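Local coordinates for protein ADP-dependent L-serine kinase SerK (Thermococcus kodakarensis KOD1, PDB 5X0E) that phosphorylates free L-serine with ADP as the phosphate donor, giving O-phospho-L-serine and AMP in the first step of cysteine biosynthesis, at residues K27-L32 against E216-K221. The protein carries 1 engineered substitution. Numbering follows the deposited sequence.
Engineered in segment 27-32: Ala30 (natural residue Glu). With SEP (phosphoserine), chain C.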
ATOM      1  N   LYS A  27       3.424  -7.786  12.899  1.00 15.44           N
ATOM      2  CA  LYS A  27       2.041  -7.332  13.044  1.00 16.27           C
ATOM      3  C   LYS A  27       1.655  -6.443  11.851  1.00 14.93           C
ATOM      4  O   LYS A  27       2.285  -5.406  11.626  1.00 14.02           O
ATOM      5  CB  LYS A  27       1.917  -6.560  14.363  1.00 18.59           C
ATOM      6  CG  LYS A  27       0.514  -6.480  14.900  1.00 21.38           C
ATOM      7  CD  LYS A  27       0.486  -6.035  16.355  1.00 23.51           C
ATOM      8  CE  LYS A  27      -0.898  -6.274  16.933  1.00 25.45           C
ATOM      9  NZ  LYS A  27      -1.037  -5.632  18.265  1.00 26.68           N
ATOM     10  N   PRO A  28       0.622  -6.843  11.074  1.00 14.72           N
ATOM     11  CA  PRO A  28       0.219  -6.002   9.946  1.00 13.79           C
ATOM     12  C   PRO A  28      -0.546  -4.771  10.437  1.00 13.38           C
ATOM     13  O   PRO A  28      -1.169  -4.818  11.496  1.00 13.31           O
ATOM     14  CB  PRO A  28      -0.675  -6.934   9.135  1.00 13.94           C
ATOM     15  CG  PRO A  28      -1.305  -7.805  10.155  1.00 14.32           C
ATOM     16  CD  PRO A  28      -0.243  -8.034  11.196  1.00 14.27           C
ATOM     17  N   HIS A  29      -0.382  -3.647   9.755  1.00 12.85           N
ATOM     18  CA  HIS A  29      -1.279  -2.494   9.879  1.00 12.70           C
ATOM     19  C   HIS A  29      -2.228  -2.225   8.700  1.00 12.34           C
ATOM     20  O   HIS A  29      -3.001  -1.276   8.754  1.00 12.55           O
ATOM     21  CB  HIS A  29      -0.455  -1.249  10.257  1.00 12.82           C
ATOM     22  CG  HIS A  29       0.331  -0.635   9.138  1.00 12.92           C
ATOM     23  ND1 HIS A  29       1.669  -0.891   8.949  1.00 13.00           N
ATOM     24  CD2 HIS A  29      -0.011   0.287   8.203  1.00 13.32           C
ATOM     25  CE1 HIS A  29       2.115  -0.179   7.928  1.00 13.15           C
ATOM     26  NE2 HIS A  29       1.113   0.536   7.449  1.00 13.36           N
ATOM     27  N   ALA A  30      -2.216  -3.080   7.677  1.00 11.96           N
ATOM     28  CA  ALA A  30      -2.967  -2.836   6.435  1.00 11.59           C
ATOM     29  C   ALA A  30      -3.449  -4.132   5.800  1.00 11.27           C
ATOM     30  O   ALA A  30      -2.869  -5.208   6.013  1.00 11.45           O
ATOM     31  CB  ALA A  30      -2.116  -2.055   5.438  1.00 11.51           C
ATOM     32  N   GLN A  31      -4.508  -4.005   5.012  1.00 11.02           N
ATOM     33  CA  GLN A  31      -5.006  -5.070   4.152  1.00 10.87           C
ATOM     34  C   GLN A  31      -4.129  -5.298   2.910  1.00 11.00           C
ATOM     35  O   GLN A  31      -3.196  -4.530   2.640  1.00 10.63           O
ATOM     36  CB  GLN A  31      -6.428  -4.729   3.718  1.00 11.13           C
ATOM     37  CG  GLN A  31      -7.442  -4.832   4.844  1.00 11.11           C
ATOM     38  CD  GLN A  31      -8.794  -4.308   4.446  1.00 11.14           C
ATOM     39  OE1 GLN A  31      -8.904  -3.332   3.710  1.00 11.45           O
ATOM     40  NE2 GLN A  31      -9.837  -4.948   4.939  1.00 11.09           N
ATOM     41  N   LEU A  32      -4.470  -6.341   2.147  1.00 11.60           N
ATOM     42  CA  LEU A  32      -3.738  -6.759   0.935  1.00 12.13           C
ATOM     43  C   LEU A  32      -4.482  -6.482  -0.363  1.00 12.25           C
ATOM     44  O   LEU A  32      -5.701  -6.420  -0.374  1.00 11.88           O
ATOM     45  CB  LEU A  32      -3.457  -8.272   1.002  1.00 12.65           C
ATOM     46  CG  LEU A  32      -2.833  -8.788   2.308  1.00 12.82           C
ATOM     47  CD1 LEU A  32      -2.503 -10.269   2.189  1.00 13.02           C
ATOM     48  CD2 LEU A  32      -1.597  -7.984   2.687  1.00 13.10           C
ATOM     49  N   GLU A 216      -6.404  -3.204  14.834  1.00 23.89           N
ATOM     50  CA  GLU A 216      -7.153  -2.849  13.627  1.00 22.30           C
ATOM     51  C   GLU A 216      -6.180  -2.736  12.448  1.00 19.89           C
ATOM     52  O   GLU A 216      -4.971  -2.618  12.642  1.00 19.91           O
ATOM     53  CB  GLU A 216      -7.911  -1.529  13.851  1.00 22.84           C
ATOM     54  CG  GLU A 216      -9.098  -1.647  14.807  1.00 24.40           C
ATOM     55  CD  GLU A 216      -9.584  -0.308  15.360  1.00 23.95           C
ATOM     56  N   VAL A 217      -6.712  -2.797  11.232  1.00 17.39           N
ATOM     57  CA  VAL A 217      -5.917  -2.553  10.013  1.00 15.62           C
ATOM     58  C   VAL A 217      -6.536  -1.458   9.138  1.00 14.27           C
ATOM     59  O   VAL A 217      -7.727  -1.170   9.207  1.00 12.90           O
ATOM     60  CB  VAL A 217      -5.680  -3.832   9.161  1.00 15.52           C
ATOM     61  CG1 VAL A 217      -4.762  -4.799   9.905  1.00 15.65           C
ATOM     62  CG2 VAL A 217      -6.987  -4.516   8.775  1.00 15.66           C
ATOM     63  N   TYR A 218      -5.671  -0.825   8.358  1.00 13.19           N
ATOM     64  CA  TYR A 218      -6.069   0.158   7.379  1.00 12.72           C
ATOM     65  C   TYR A 218      -6.423  -0.571   6.088  1.00 11.58           C
ATOM     66  O   TYR A 218      -6.151  -1.776   5.937  1.00 11.29           O
ATOM     67  CB  TYR A 218      -4.915   1.106   7.084  1.00 13.25           C
ATOM     68  CG  TYR A 218      -4.620   2.180   8.095  1.00 13.77           C
ATOM     69  CD1 TYR A 218      -5.449   3.294   8.233  1.00 13.93           C
ATOM     70  CD2 TYR A 218      -3.445   2.143   8.839  1.00 14.43           C
ATOM     71  CE1 TYR A 218      -5.142   4.314   9.124  1.00 14.45           C
ATOM     72  CE2 TYR A 218      -3.124   3.155   9.723  1.00 14.96           C
ATOM     73  CZ  TYR A 218      -3.969   4.245   9.864  1.00 14.68           C
ATOM     74  OH  TYR A 218      -3.618   5.241  10.738  1.00 14.60           O
ATOM     75  N   SER A 219      -7.006   0.174   5.148  1.00 10.43           N
ATOM     76  CA  SER A 219      -7.143  -0.300   3.779  1.00  9.94           C
ATOM     77  C   SER A 219      -5.745  -0.451   3.153  1.00  9.80           C
ATOM     78  O   SER A 219      -4.762   0.099   3.690  1.00  9.48           O
ATOM     79  CB  SER A 219      -8.038   0.624   2.943  1.00  9.79           C
ATOM     80  OG  SER A 219      -7.377   1.815   2.596  1.00  9.52           O
ATOM     81  N   PRO A 220      -5.642  -1.206   2.044  1.00  9.39           N
ATOM     82  CA  PRO A 220      -4.304  -1.488   1.514  1.00  9.59           C
ATOM     83  C   PRO A 220      -3.525  -0.238   1.101  1.00  9.71           C
ATOM     84  O   PRO A 220      -4.114   0.761   0.666  1.00  9.63           O
ATOM     85  CB  PRO A 220      -4.575  -2.402   0.308  1.00  9.41           C
ATOM     86  CG  PRO A 220      -5.930  -2.976   0.554  1.00  9.64           C
ATOM     87  CD  PRO A 220      -6.689  -1.897   1.277  1.00  9.57           C
ATOM     88  N   LYS A 221      -2.209  -0.304   1.275  1.00 10.16           N
ATOM     89  CA  LYS A 221      -1.275   0.729   0.821  1.00 10.05           C
ATOM     90  C   LYS A 221      -1.519   2.099   1.440  1.00  9.97           C
ATOM     91  O   LYS A 221      -1.169   3.116   0.843  1.00 10.14           O
ATOM     92  CB  LYS A 221      -1.281   0.838  -0.714  1.00 10.29           C
ATOM     93  CG  LYS A 221      -1.024  -0.459  -1.455  1.00 10.44           C
ATOM     94  CD  LYS A 221       0.364  -0.989  -1.162  1.00 10.72           C
ATOM     95  CE  LYS A 221       0.723  -2.166  -2.053  1.00 11.03           C
ATOM     96  NZ  LYS A 221       2.136  -2.612  -1.846  1.00 11.03           N
TER
HETATM   97  N   SEP C 302       3.270   0.254   4.169  1.00  8.52           N
HETATM   98  CA  SEP C 302       3.879   0.161   2.811  1.00  8.52           C
HETATM   99  CB  SEP C 302       2.796   0.036   1.746  1.00  8.47           C
HETATM  100  OG  SEP C 302       2.055  -1.155   1.992  1.00  8.46           O
HETATM  101  C   SEP C 302       4.790   1.330   2.580  1.00  8.83           C
HETATM  102  O   SEP C 302       5.117   1.673   1.438  1.00  8.85           O
HETATM  103  OXT SEP C 302       5.236   1.966   3.543  1.00  8.88           O
HETATM  104  P   SEP C 302       2.684  -2.609   1.660  1.00  8.37           P
HETATM  105  O1P SEP C 302       3.718  -2.330   0.595  1.00  8.09           O
HETATM  106  O2P SEP C 302       1.449  -3.383   1.244  1.00  8.30           O
HETATM  107  O3P SEP C 302       3.242  -3.068   2.982  1.00  8.45           O
HETATM  108  O   HOH W   1      -0.952  -2.549   2.166  1.00 10.98           O
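Ala30 and Tyr218 pair their backbones in a single parallel bridge between two loops. The Tyr218 amide gives an almost straight hydrogen bond to the carbonyl of His29 (N to O 2.7 Å, 174° at the hydrogen), and the Tyr218 carbonyl accepts the amide of Gln31, N to O 2.9 Å. Gln31 lies across the second loop: its CB rests on CG and CD of the Pro220 ring, CG lies 3.5 Å from Tyr218 O and also meets Val217 CG2, with the two side chains roughly at right angles, CD stays near the same carbonyl oxygen, and OE1 ends beside Ser219 CA (3.5 Å) and Pro220 CD. This orientation follows from CG lying beside the backbone N, anti to the carbonyl carbon (chi1 -71°). On the other side of the bridge, the Tyr218 ring turns an edge to the His29 carbonyl, and its CD2 approaches the edge of the imidazole at CD2. The bridge thus joins the ParB-like N-terminal domain, where 27-32 leads from strand 26-27 to helix 34-47, to the loop after helix 205-213, beside the phosphoserine site. Ala30 is engineered in place of the natural glutamate, the inferred active-site residue, and its CB touches only backbone oxygens of Tyr218 and Ser219 across the contact. His29 NE2 is hydrogen-bonded to Thr223, whose hydroxyl also hydrogen-bonds phosphoserine. Lys221, bent at chi2 (-64°), hydrogen-bonds phosphoserine O1P through NZ at 2.9 Å, with a weak hydrogen bond to O2P; Glu4 and Glu36 form salt bridges with the same ammonium. Replacing this lysine by alanine removes the ammonium, which would probably leave the phosphate without this positive mate and both carboxylates without their shared partner. A water accepts the Lys221 amide (N to water O 2.7 Å) and lies within hydrogen-bonding distance of both phosphoserine O2P and Gln31 O.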